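N-acyl-D-glutamate deacylase (Bordetella bronchiseptica, PDB 3GIP) catalyses the zinc-dependent hydrolysis of N-acyl-D-glutamate to D-glutamate and a carboxylate, as a member of the amidohydrolase superfamily. Local coordinates at residues E5-I11 / D28-D33; L456-A460 / R471-V475; I281-S287 / M346-V351; S380-V384 / T435-R439. All coordinates share one frame; numbering follows the deposited sequence.

Contact 1 (E5-I11 / D28-D33)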
loop_
_atom_site.group_PDB
_atom_site.type_symbol
_atom_site.label_atom_id
_atom_site.label_comp_id
_atom_site.label_asym_id
_atom_site.label_seq_id
_atom_site.Cartn_x
_atom_site.Cartn_y
_atom_site.Cartn_z
ATOM N N GLU A 5 13.420 -0.219 36.150
ATOM C CA GLU A 5 13.232 -1.537 35.478
ATOM C C GLU A 5 14.031 -1.561 34.181
ATOM O O GLU A 5 13.972 -0.625 33.384
ATOM C CB GLU A 5 11.749 -1.770 35.181
ATOM C CG GLU A 5 11.418 -3.191 34.757
ATOM C CD GLU A 5 9.937 -3.388 34.490
ATOM O OE1 GLU A 5 9.118 -2.983 35.342
ATOM O OE2 GLU A 5 9.590 -3.956 33.432
ATOM N N LYS A 6 14.775 -2.641 33.972
ATOM C CA LYS A 6 15.605 -2.781 32.783
ATOM C C LYS A 6 14.813 -2.643 31.486
ATOM O O LYS A 6 13.705 -3.167 31.359
ATOM C CB LYS A 6 16.322 -4.133 32.811
ATOM C CG LYS A 6 17.410 -4.289 31.765
ATOM C CD LYS A 6 18.223 -5.548 32.022
ATOM C CE LYS A 6 19.389 -5.664 31.057
ATOM N NZ LYS A 6 20.243 -6.846 31.374
ATOM N N LEU A 7 15.393 -1.926 30.528
ATOM C CA LEU A 7 14.770 -1.724 29.227
ATOM C C LEU A 7 15.056 -2.936 28.352
ATOM O O LEU A 7 16.101 -3.574 28.489
ATOM C CB LEU A 7 15.343 -0.477 28.548
ATOM C CG LEU A 7 14.999 0.897 29.121
ATOM C CD1 LEU A 7 15.853 1.959 28.444
ATOM C CD2 LEU A 7 13.521 1.183 28.915
ATOM N N ASP A 8 14.130 -3.255 27.456
ATOM C CA ASP A 8 14.324 -4.387 26.562
ATOM C C ASP A 8 15.204 -3.971 25.393
ATOM O O ASP A 8 15.940 -4.786 24.833
ATOM C CB ASP A 8 12.980 -4.900 26.043
ATOM C CG ASP A 8 12.155 -5.561 27.126
ATOM O OD1 ASP A 8 12.719 -6.388 27.872
ATOM O OD2 ASP A 8 10.948 -5.264 27.232
ATOM N N PHE A 9 15.133 -2.691 25.041
ATOM C CA PHE A 9 15.910 -2.156 23.934
ATOM C C PHE A 9 16.124 -0.659 24.127
ATOM O O PHE A 9 15.310 0.023 24.748
ATOM C CB PHE A 9 15.150 -2.379 22.620
ATOM C CG PHE A 9 15.993 -2.926 21.498
ATOM C CD1 PHE A 9 15.732 -4.190 20.978
ATOM C CD2 PHE A 9 17.027 -2.175 20.944
ATOM C CE1 PHE A 9 16.485 -4.701 19.921
ATOM C CE2 PHE A 9 17.789 -2.678 19.883
ATOM C CZ PHE A 9 17.515 -3.944 19.373
ATOM N N LYS A 10 17.238 -0.153 23.617
ATOM C CA LYS A 10 17.505 1.273 23.683
ATOM C C LYS A 10 18.309 1.638 22.446
ATOM O O LYS A 10 19.190 0.890 22.022
ATOM C CB LYS A 10 18.257 1.659 24.966
ATOM C CG LYS A 10 19.727 1.284 25.039
ATOM C CD LYS A 10 20.338 1.890 26.298
ATOM C CE LYS A 10 21.827 1.609 26.418
ATOM N NZ LYS A 10 22.407 2.259 27.632
ATOM N N ILE A 11 17.962 2.769 21.846
ATOM C CA ILE A 11 18.632 3.261 20.650
ATOM C C ILE A 11 19.194 4.619 21.032
ATOM O O ILE A 11 18.447 5.576 21.246
ATOM C CB ILE A 11 17.634 3.403 19.491
ATOM C CG1 ILE A 11 16.949 2.056 19.244
ATOM C CG2 ILE A 11 18.355 3.885 18.240
ATOM C CD1 ILE A 11 15.822 2.113 18.236
ATOM N N ASP A 28 17.599 9.822 23.024
ATOM C CA ASP A 28 17.648 8.365 22.958
ATOM C C ASP A 28 16.240 7.798 23.107
ATOM O O ASP A 28 15.366 8.429 23.701
ATOM C CB ASP A 28 18.540 7.793 24.066
ATOM C CG ASP A 28 19.932 8.391 24.066
ATOM O OD1 ASP A 28 20.432 8.740 22.979
ATOM O OD2 ASP A 28 20.536 8.501 25.157
ATOM N N LEU A 29 16.024 6.604 22.568
ATOM C CA LEU A 29 14.721 5.959 22.639
ATOM C C LEU A 29 14.818 4.667 23.441
ATOM O O LEU A 29 15.698 3.840 23.193
ATOM C CB LEU A 29 14.213 5.646 21.229
ATOM C CG LEU A 29 12.816 5.035 21.090
ATOM C CD1 LEU A 29 11.764 6.119 21.241
ATOM C CD2 LEU A 29 12.685 4.382 19.724
ATOM N N GLY A 30 13.913 4.506 24.404
ATOM C CA GLY A 30 13.901 3.311 25.226
ATOM C C GLY A 30 12.661 2.476 24.965
ATOM O O GLY A 30 11.564 3.012 24.801
ATOM N N VAL A 31 12.831 1.158 24.931
ATOM C CA VAL A 31 11.718 0.255 24.674
ATOM C C VAL A 31 11.561 -0.802 25.761
ATOM O O VAL A 31 12.546 -1.342 26.268
ATOM C CB VAL A 31 11.904 -0.471 23.318
ATOM C CG1 VAL A 31 10.768 -1.459 23.088
ATOM C CG2 VAL A 31 11.961 0.543 22.189
ATOM N N ARG A 32 10.315 -1.089 26.121
ATOM C CA ARG A 32 10.030 -2.118 27.111
ATOM C C ARG A 32 8.639 -2.684 26.873
ATOM O O ARG A 32 7.675 -1.939 26.680
ATOM C CB ARG A 32 10.119 -1.573 28.539
ATOM C CG ARG A 32 10.034 -2.691 29.578
ATOM C CD ARG A 32 9.879 -2.184 30.999
ATOM N NE ARG A 32 10.992 -1.347 31.428
ATOM C CZ ARG A 32 10.911 -0.032 31.599
ATOM N NH1 ARG A 32 9.765 0.596 31.374
ATOM N NH2 ARG A 32 11.971 0.654 32.001
ATOM N N ASP A 33 8.545 -4.009 26.879
ATOM C CA ASP A 33 7.278 -4.695 26.670
ATOM C C ASP A 33 6.617 -4.312 25.351
ATOM O O ASP A 33 5.391 -4.196 25.267
ATOM C CB ASP A 33 6.333 -4.412 27.838
ATOM C CG ASP A 33 6.914 -4.848 29.171
ATOM O OD1 ASP A 33 7.307 -6.028 29.286
ATOM O OD2 ASP A 33 6.980 -4.014 30.099
#

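Contact 2 (L456-A460 / R471-V475)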
loop_
_atom_site.group_PDB
_atom_site.type_symbol
_atom_site.label_atom_id
_atom_site.label_comp_id
_atom_site.label_asym_id
_atom_site.label_seq_id
_atom_site.Cartn_x
_atom_site.Cartn_y
_atom_site.Cartn_z
ATOM N N LEU A 456 12.571 -2.139 14.148
ATOM C CA LEU A 456 11.913 -2.819 15.252
ATOM C C LEU A 456 10.420 -2.826 14.970
ATOM O O LEU A 456 9.861 -1.835 14.494
ATOM C CB LEU A 456 12.146 -2.090 16.579
ATOM C CG LEU A 456 13.562 -1.916 17.125
ATOM C CD1 LEU A 456 13.491 -1.150 18.445
ATOM C CD2 LEU A 456 14.214 -3.275 17.332
ATOM N N VAL A 457 9.784 -3.957 15.241
ATOM C CA VAL A 457 8.345 -4.095 15.083
ATOM C C VAL A 457 7.890 -4.477 16.483
ATOM O O VAL A 457 8.283 -5.520 17.005
ATOM C CB VAL A 457 7.977 -5.214 14.086
ATOM C CG1 VAL A 457 6.484 -5.505 14.155
ATOM C CG2 VAL A 457 8.356 -4.789 12.672
ATOM N N ASN A 458 7.093 -3.613 17.101
ATOM C CA ASN A 458 6.612 -3.859 18.455
ATOM C C ASN A 458 7.775 -4.177 19.395
ATOM O O ASN A 458 7.695 -5.078 20.236
ATOM C CB ASN A 458 5.588 -4.994 18.441
ATOM C CG ASN A 458 4.359 -4.647 17.622
ATOM O OD1 ASN A 458 3.902 -5.435 16.797
ATOM N ND2 ASN A 458 3.816 -3.457 17.853
ATOM N N GLY A 459 8.860 -3.426 19.231
ATOM C CA GLY A 459 10.032 -3.590 20.072
ATOM C C GLY A 459 10.997 -4.710 19.727
ATOM O O GLY A 459 12.067 -4.810 20.332
ATOM N N ALA A 460 10.636 -5.555 18.768
ATOM C CA ALA A 460 11.502 -6.666 18.382
ATOM C C ALA A 460 12.201 -6.407 17.052
ATOM O O ALA A 460 11.588 -5.926 16.101
ATOM C CB ALA A 460 10.689 -7.950 18.301
ATOM N N ARG A 471 7.306 -14.389 14.934
ATOM C CA ARG A 471 7.505 -13.022 14.461
ATOM C C ARG A 471 6.718 -12.048 15.346
ATOM O O ARG A 471 5.730 -12.433 15.972
ATOM C CB ARG A 471 7.090 -12.933 12.992
ATOM C CG ARG A 471 8.020 -13.741 12.077
ATOM C CD ARG A 471 7.545 -13.747 10.633
ATOM N NE ARG A 471 6.443 -14.679 10.410
ATOM C CZ ARG A 471 6.587 -15.995 10.286
ATOM N NH1 ARG A 471 7.793 -16.547 10.363
ATOM N NH2 ARG A 471 5.525 -16.764 10.079
ATOM N N PRO A 472 7.146 -10.771 15.405
ATOM C CA PRO A 472 6.510 -9.728 16.222
ATOM C C PRO A 472 5.310 -8.948 15.686
ATOM O O PRO A 472 4.699 -8.175 16.428
ATOM C CB PRO A 472 7.676 -8.803 16.531
ATOM C CG PRO A 472 8.398 -8.795 15.223
ATOM C CD PRO A 472 8.398 -10.264 14.810
ATOM N N GLY A 473 4.975 -9.134 14.414
ATOM C CA GLY A 473 3.851 -8.410 13.844
ATOM C C GLY A 473 2.519 -8.706 14.505
ATOM O O GLY A 473 2.300 -9.799 15.032
ATOM N N GLN A 474 1.623 -7.725 14.473
ATOM C CA GLN A 474 0.299 -7.870 15.059
ATOM C C GLN A 474 -0.781 -7.572 14.036
ATOM O O GLN A 474 -0.567 -6.802 13.099
ATOM C CB GLN A 474 0.114 -6.899 16.228
ATOM C CG GLN A 474 0.902 -7.216 17.484
ATOM C CD GLN A 474 0.692 -6.165 18.559
ATOM O OE1 GLN A 474 -0.423 -5.680 18.755
ATOM N NE2 GLN A 474 1.760 -5.814 19.266
ATOM N N VAL A 475 -1.941 -8.194 14.208
ATOM C CA VAL A 475 -3.061 -7.920 13.324
ATOM C C VAL A 475 -3.670 -6.665 13.928
ATOM O O VAL A 475 -4.058 -6.660 15.096
ATOM C CB VAL A 475 -4.106 -9.050 13.347
ATOM C CG1 VAL A 475 -5.336 -8.633 12.550
ATOM C CG2 VAL A 475 -3.511 -10.316 12.768
#

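Contact 3 (I281-S287 / M346-V351). With FMT (formic acid), chain D; FMT (formic acid), chain E.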
loop_
_atom_site.group_PDB
_atom_site.type_symbol
_atom_site.label_atom_id
_atom_site.label_comp_id
_atom_site.label_asym_id
_atom_site.label_seq_id
_atom_site.Cartn_x
_atom_site.Cartn_y
_atom_site.Cartn_z
ATOM N N ILE A 281 0.880 7.701 -3.232
ATOM C CA ILE A 281 1.608 7.465 -4.471
ATOM C C ILE A 281 2.843 6.620 -4.197
ATOM O O ILE A 281 3.243 6.434 -3.045
ATOM C CB ILE A 281 2.127 8.794 -5.122
ATOM C CG1 ILE A 281 3.083 9.529 -4.170
ATOM C CG2 ILE A 281 0.972 9.688 -5.503
ATOM C CD1 ILE A 281 4.560 9.131 -4.295
ATOM N N TYR A 282 3.417 6.085 -5.270
ATOM C CA TYR A 282 4.686 5.380 -5.195
ATOM C C TYR A 282 5.531 6.315 -6.065
ATOM O O TYR A 282 5.028 6.902 -7.025
ATOM C CB TYR A 282 4.612 3.943 -5.747
ATOM C CG TYR A 282 3.826 3.752 -7.016
ATOM C CD1 TYR A 282 4.366 4.095 -8.256
ATOM C CD2 TYR A 282 2.544 3.210 -6.982
ATOM C CE1 TYR A 282 3.646 3.902 -9.430
ATOM C CE2 TYR A 282 1.815 3.014 -8.145
ATOM C CZ TYR A 282 2.371 3.362 -9.367
ATOM O OH TYR A 282 1.649 3.170 -10.519
ATOM N N PRO A 283 6.813 6.493 -5.720
ATOM C CA PRO A 283 7.718 7.383 -6.458
ATOM C C PRO A 283 8.296 6.903 -7.784
ATOM O O PRO A 283 9.513 6.853 -7.943
ATOM C CB PRO A 283 8.800 7.665 -5.426
ATOM C CG PRO A 283 8.946 6.319 -4.771
ATOM C CD PRO A 283 7.500 5.884 -4.568
ATOM N N TYR A 284 7.421 6.574 -8.736
ATOM C CA TYR A 284 7.840 6.099 -10.056
ATOM C C TYR A 284 6.845 6.557 -11.118
ATOM O O TYR A 284 5.645 6.666 -10.849
ATOM C CB TYR A 284 7.907 4.570 -10.091
ATOM C CG TYR A 284 8.787 3.944 -9.038
ATOM C CD1 TYR A 284 10.094 3.543 -9.327
ATOM C CD2 TYR A 284 8.302 3.720 -7.752
ATOM C CE1 TYR A 284 10.888 2.926 -8.355
ATOM C CE2 TYR A 284 9.085 3.115 -6.778
ATOM C CZ TYR A 284 10.373 2.716 -7.082
ATOM O OH TYR A 284 11.130 2.089 -6.121
ATOM N N PRO A 285 7.329 6.816 -12.345
ATOM C CA PRO A 285 6.470 7.262 -13.444
ATOM C C PRO A 285 5.926 6.127 -14.309
ATOM O O PRO A 285 5.552 6.340 -15.458
ATOM C CB PRO A 285 7.387 8.186 -14.226
ATOM C CG PRO A 285 8.676 7.439 -14.162
ATOM C CD PRO A 285 8.751 6.993 -12.699
ATOM N N GLY A 286 5.905 4.920 -13.754
ATOM C CA GLY A 286 5.379 3.776 -14.474
ATOM C C GLY A 286 4.501 2.978 -13.530
ATOM O O GLY A 286 4.819 2.857 -12.350
ATOM N N SER A 287 3.393 2.450 -14.040
ATOM C CA SER A 287 2.480 1.656 -13.226
ATOM C C SER A 287 2.742 0.182 -13.501
ATOM O O SER A 287 3.573 -0.158 -14.336
ATOM C CB SER A 287 1.032 1.996 -13.582
ATOM O OG SER A 287 0.731 1.590 -14.908
ATOM N N MET A 346 3.583 7.891 -17.028
ATOM C CA MET A 346 3.390 9.098 -16.234
ATOM C C MET A 346 4.559 10.072 -16.323
ATOM O O MET A 346 5.637 9.728 -16.804
ATOM C CB MET A 346 3.140 8.737 -14.764
ATOM C CG MET A 346 1.856 7.943 -14.509
ATOM S SD MET A 346 2.094 6.150 -14.443
ATOM C CE MET A 346 2.675 5.955 -12.757
ATOM N N ASP A 347 4.317 11.293 -15.855
ATOM C CA ASP A 347 5.319 12.357 -15.840
ATOM C C ASP A 347 5.864 12.445 -14.418
ATOM O O ASP A 347 5.129 12.773 -13.484
ATOM C CB ASP A 347 4.663 13.682 -16.244
ATOM C CG ASP A 347 5.615 14.867 -16.169
ATOM O OD1 ASP A 347 6.814 14.675 -15.867
ATOM O OD2 ASP A 347 5.155 16.001 -16.418
ATOM N N GLU A 348 7.148 12.140 -14.251
ATOM C CA GLU A 348 7.763 12.172 -12.928
ATOM C C GLU A 348 7.558 13.501 -12.206
ATOM O O GLU A 348 7.409 13.528 -10.988
ATOM C CB GLU A 348 9.262 11.881 -13.021
ATOM C CG GLU A 348 9.921 11.675 -11.662
ATOM C CD GLU A 348 11.434 11.597 -11.741
ATOM O OE1 GLU A 348 11.952 10.992 -12.703
ATOM O OE2 GLU A 348 12.107 12.130 -10.833
ATOM N N ASP A 349 7.559 14.609 -12.939
ATOM C CA ASP A 349 7.365 15.896 -12.278
ATOM C C ASP A 349 5.979 15.969 -11.655
ATOM O O ASP A 349 5.792 16.608 -10.621
ATOM C CB ASP A 349 7.551 17.063 -13.256
ATOM C CG ASP A 349 8.990 17.235 -13.692
ATOM O OD1 ASP A 349 9.901 16.893 -12.908
ATOM O OD2 ASP A 349 9.211 17.735 -14.816
ATOM N N GLU A 350 5.005 15.318 -12.289
ATOM C CA GLU A 350 3.645 15.311 -11.768
ATOM C C GLU A 350 3.549 14.385 -10.556
ATOM O O GLU A 350 2.858 14.701 -9.587
ATOM C CB GLU A 350 2.654 14.867 -12.846
ATOM C CG GLU A 350 1.213 14.797 -12.356
ATOM C CD GLU A 350 0.217 15.017 -13.471
ATOM O OE1 GLU A 350 0.377 14.392 -14.538
ATOM O OE2 GLU A 350 -0.728 15.811 -13.277
ATOM N N VAL A 351 4.227 13.241 -10.618
ATOM C CA VAL A 351 4.221 12.307 -9.498
ATOM C C VAL A 351 4.721 13.063 -8.274
ATOM O O VAL A 351 4.168 12.949 -7.179
ATOM C CB VAL A 351 5.165 11.111 -9.743
ATOM C CG1 VAL A 351 5.165 10.198 -8.527
ATOM C CG2 VAL A 351 4.728 10.341 -10.982
HETATM C C FMT D . -0.778 0.854 -10.497
HETATM O O1 FMT D . 0.207 0.170 -10.633
HETATM O O2 FMT D . -0.650 2.136 -10.140
HETATM C C FMT E . -2.500 0.955 -14.260
HETATM O O1 FMT E . -1.744 0.717 -15.170
HETATM O O2 FMT E . -3.815 0.771 -14.427
#

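Contact 4 (S380-V384 / T435-R439)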
loop_
_atom_site.group_PDB
_atom_site.type_symbol
_atom_site.label_atom_id
_atom_site.label_comp_id
_atom_site.label_asym_id
_atom_site.label_seq_id
_atom_site.Cartn_x
_atom_site.Cartn_y
_atom_site.Cartn_z
ATOM N N SER A 380 10.236 1.719 -2.799
ATOM C CA SER A 380 9.366 2.882 -2.665
ATOM C C SER A 380 9.700 3.876 -1.552
ATOM O O SER A 380 9.920 5.060 -1.816
ATOM C CB SER A 380 7.908 2.437 -2.503
ATOM O OG SER A 380 7.417 1.855 -3.697
ATOM N N PHE A 381 9.743 3.412 -0.307
ATOM C CA PHE A 381 10.000 4.333 0.797
ATOM C C PHE A 381 11.382 4.966 0.812
ATOM O O PHE A 381 11.525 6.159 1.090
ATOM C CB PHE A 381 9.685 3.637 2.127
ATOM C CG PHE A 381 8.211 3.530 2.398
ATOM C CD1 PHE A 381 7.581 4.428 3.253
ATOM C CD2 PHE A 381 7.437 2.586 1.729
ATOM C CE1 PHE A 381 6.199 4.392 3.435
ATOM C CE2 PHE A 381 6.057 2.539 1.900
ATOM C CZ PHE A 381 5.435 3.445 2.756
ATOM N N THR A 382 12.399 4.183 0.489
ATOM C CA THR A 382 13.753 4.708 0.471
ATOM C C THR A 382 13.982 5.591 -0.759
ATOM O O THR A 382 14.848 6.467 -0.745
ATOM C CB THR A 382 14.756 3.557 0.521
ATOM O OG1 THR A 382 14.371 2.559 -0.430
ATOM C CG2 THR A 382 14.772 2.938 1.921
ATOM N N ARG A 383 13.206 5.375 -1.818
ATOM C CA ARG A 383 13.343 6.212 -3.006
ATOM C C ARG A 383 12.757 7.581 -2.663
ATOM O O ARG A 383 13.244 8.611 -3.129
ATOM C CB ARG A 383 12.606 5.600 -4.202
ATOM C CG ARG A 383 12.859 6.322 -5.528
ATOM C CD ARG A 383 12.234 5.552 -6.685
ATOM N NE ARG A 383 12.435 6.171 -7.996
ATOM C CZ ARG A 383 13.577 6.154 -8.680
ATOM N NH1 ARG A 383 14.650 5.550 -8.185
ATOM N NH2 ARG A 383 13.641 6.727 -9.877
ATOM N N VAL A 384 11.707 7.605 -1.846
ATOM C CA VAL A 384 11.140 8.890 -1.457
ATOM C C VAL A 384 12.168 9.637 -0.608
ATOM O O VAL A 384 12.441 10.810 -0.849
ATOM C CB VAL A 384 9.830 8.726 -0.652
ATOM C CG1 VAL A 384 9.421 10.064 -0.042
ATOM C CG2 VAL A 384 8.719 8.215 -1.575
ATOM N N THR A 435 22.585 8.681 3.264
ATOM C CA THR A 435 22.797 7.567 2.347
ATOM C C THR A 435 21.539 6.770 2.032
ATOM O O THR A 435 21.507 6.033 1.047
ATOM C CB THR A 435 23.842 6.569 2.893
ATOM O OG1 THR A 435 23.340 5.960 4.089
ATOM C CG2 THR A 435 25.160 7.279 3.195
ATOM N N VAL A 436 20.504 6.906 2.855
ATOM C CA VAL A 436 19.284 6.140 2.619
ATOM C C VAL A 436 18.806 6.300 1.182
ATOM O O VAL A 436 18.686 7.413 0.669
ATOM C CB VAL A 436 18.155 6.530 3.605
ATOM C CG1 VAL A 436 17.701 7.965 3.367
ATOM C CG2 VAL A 436 16.989 5.552 3.460
ATOM N N ALA A 437 18.547 5.173 0.530
ATOM C CA ALA A 437 18.115 5.196 -0.856
ATOM C C ALA A 437 17.755 3.814 -1.362
ATOM O O ALA A 437 18.203 2.797 -0.827
ATOM C CB ALA A 437 19.224 5.775 -1.732
ATOM N N ASP A 438 16.947 3.796 -2.411
ATOM C CA ASP A 438 16.531 2.559 -3.046
ATOM C C ASP A 438 17.656 2.102 -3.964
ATOM O O ASP A 438 18.473 2.913 -4.409
ATOM C CB ASP A 438 15.273 2.805 -3.877
ATOM C CG ASP A 438 15.452 3.933 -4.893
ATOM O OD1 ASP A 438 15.892 5.032 -4.498
ATOM O OD2 ASP A 438 15.145 3.721 -6.083
ATOM N N ARG A 439 17.706 0.802 -4.231
ATOM C CA ARG A 439 18.710 0.245 -5.131
ATOM C C ARG A 439 18.013 -0.592 -6.193
ATOM O O ARG A 439 18.614 -0.947 -7.207
ATOM C CB ARG A 439 19.725 -0.604 -4.358
ATOM C CG ARG A 439 20.765 0.226 -3.611
ATOM C CD ARG A 439 21.703 0.929 -4.588
ATOM N NE ARG A 439 22.651 1.831 -3.935
ATOM C CZ ARG A 439 22.402 3.105 -3.639
ATOM N NH1 ARG A 439 21.224 3.645 -3.932
ATOM N NH2 ARG A 439 23.339 3.845 -3.061
#

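Contact 1 (E5-I11 / D28-D33)
A classic beta bulge, in which D8 and F9 together face V31, marks the end of the antiparallel ladder between strands 7-12 and 28-32. V31 O accepts both amides, D8 N at 2.8 Å and F9 N at 3.2 Å. Beyond the bulge the ladder is regular: F9 and I11 form hydrogen-bonded pairs with V31 and L29. Their apolar side chains share one face, where the ends of I11 and L29 run side by side. K10 projects to the other face, opposite G30, and because G30 has no side chain there, L7 CD1 can settle 4.0 Å from G30 CA. D8 closes the corner: its OD2 takes the amide of D33 at 2.7 Å in a nearly straight bond (171°), while OD1 pairs with R48.

R32 ties down the N-terminal residues. A bend at chi3 (-60°) turns its guanidinium toward the E5 and K6 carbonyls, so that NH2 reaches E5 O at 2.7 Å and NE reaches K6 O, close to the group's plane, at 3.3 Å. L7 CD2 covers one face of the guanidinium, 3.5 Å from NH2, and E5 CB covers the opposite one. E5 OE2 stands 3.6 Å from R32 NE but well out of the guanidinium plane, with the two planes 56° apart, making a salt bridge of charge alone. An arginine suits the place because its donors can serve two backbone carbonyls at once. Its positive charge probably also eases the approach of the E5 and D33 carboxylates, which would otherwise repel each other.

Contact 2 (L456-A460 / R471-V475)
V457 N donates to A460 O over 2.8 Å, and A460 N returns a bond to V457 O at 2.9 Å; this reciprocal pair closes the type I' hairpin turn on which P472 rests. The two central residues, N458 and G459, both have positive phi, and the Asn-Gly pair is the classic choice for such a turn, since these two residue types tolerate that backbone region most readily. N458 N is held in addition by D427 OD1.

P472 is the wedge of the contact. Its CB lies 3.4 Å from V457 O and 3.6 Å from A460 CB, while its CG meets V457 CB at 3.8 Å, so one ring edge spans both ends of the turn. A proline fits here because its compact ring packs against the side chains of V457 and A460 together. V457 CG1, placed opposite the backbone N (chi1 169°), reaches past the ring to G473 CA at 3.9 Å.

Farther along, the side chains of N458 and Q474 cross obliquely, with their amide planes 29° apart, and Q474 NE2 approaches N458 CG to 3.3 Å. Q474 gets there by an extended chain. The apolar contacts of P472 with V457 and A460 are thus made on a firm base, a turn already stiffened by its own two backbone bonds.

Contact 3 (I281-S287 / M346-V351)
M346 and P285 form the tight end of this contact, joined by a hydrogen bond from M346 N to P285 O at 3.0 Å. The methionine chain is bent at chi2 (95°) and again at chi3, which curls its methyl beneath the loop: CE comes 3.5 Å from G286 N and 3.7 Å from Y282 OH. A flexible thioether suits this curved path. V351 fills the next step with both branches, CG1 3.6 Å from Y282 O and CG2 3.8 Å from Y284 O.

The other margin is looser. P285 CB comes no closer to E348 CB than 4.3 Å, and the glutamate, partly exposed, sends its carboxylate to K352 and R387. D347, also partly exposed, caps the helix through OD1, which accepts D349 N.

Y282 lies on the zinc side, probably the active-site pocket: its OH donates to a formate O2 at 2.5 Å, near the ring plane, with the side chain about 7 Å from the zinc. S287 OG holds a second formate; both probably come from the crystallisation liquor. The loop leads from barrel strand 277-281 to strand 287-290, with helix 348-356 packed against it and Y388 of helix 376-391 touching both P283 and V351.

Contact 4 (S380-V384 / T435-R439)
T382 and R383 turn from helix 376-391, which follows the last strand of the amidohydrolase barrel, to meet the irregular loop 435-439 between strands 428-431 and 452-457.

The ionic part belongs to R383 and D438. R383 NH1 donates to D438 OD2 at 2.8 Å, a salt bridge that uses the syn lone pair of the carboxylate and lies near the guanidinium plane. The carboxylate itself stands almost perpendicular, its plane 85° from that of the guanidinium. R383 is extended from CG to NE and runs past D438, so its methylenes also line the acid: D438 OD1 is 3.3 Å from R383 CB, and D438 OD2 is 3.5 Å from R383 CD. Arginine suits the place because it offers a long apolar stem as well as several donors; its NE is engaged by P283 O.

Apolar and weakly polar contacts come from T382. Its methyl CG2 meets V436 CG2 at 3.8 Å, the valine branch lying opposite its own backbone N. The hydroxyl sits between the backbone N and the carbonyl carbon (chi1 47°), 3.4 Å from D438 CA, and finds its main hydrogen-bond partner in S449 OG. Threonine therefore serves two surfaces, the methyl for the valine and the hydroxyl for S449, farther along the same loop.

The loop backbone contributes as well. V436 O accepts from the side chain of R390, NH1, on helix 376-391. A437 points its CB away from the helix and so presents its CA, whose C-H is directed at T382 O over 3.5 Å with an angle of 160° at the hydrogen.

In the fold
From the N terminus, contact 1 comes first, joining two strands of the small sheet 17 residues apart. Contact 3 next closes a 58-residue excursion that includes the three-stranded sheet 287-290/339-343/303-307, bringing the chain back to the barrel near the zinc. Contact 4 ties the following helix 376-391 to loop 435-439, and contact 2 closes last, near the C terminus. All four run in series; none nests or crosses. Contacts 3 and 4 touch: Y284 CE1 packs 3.4 Å from R383 CD. Contacts 1 and 2 pack together, F9 CE1 lying 3.7 Å from L456 CD2, so N-terminal sheet residues pack on the hairpin near the C terminus, beside the barrel.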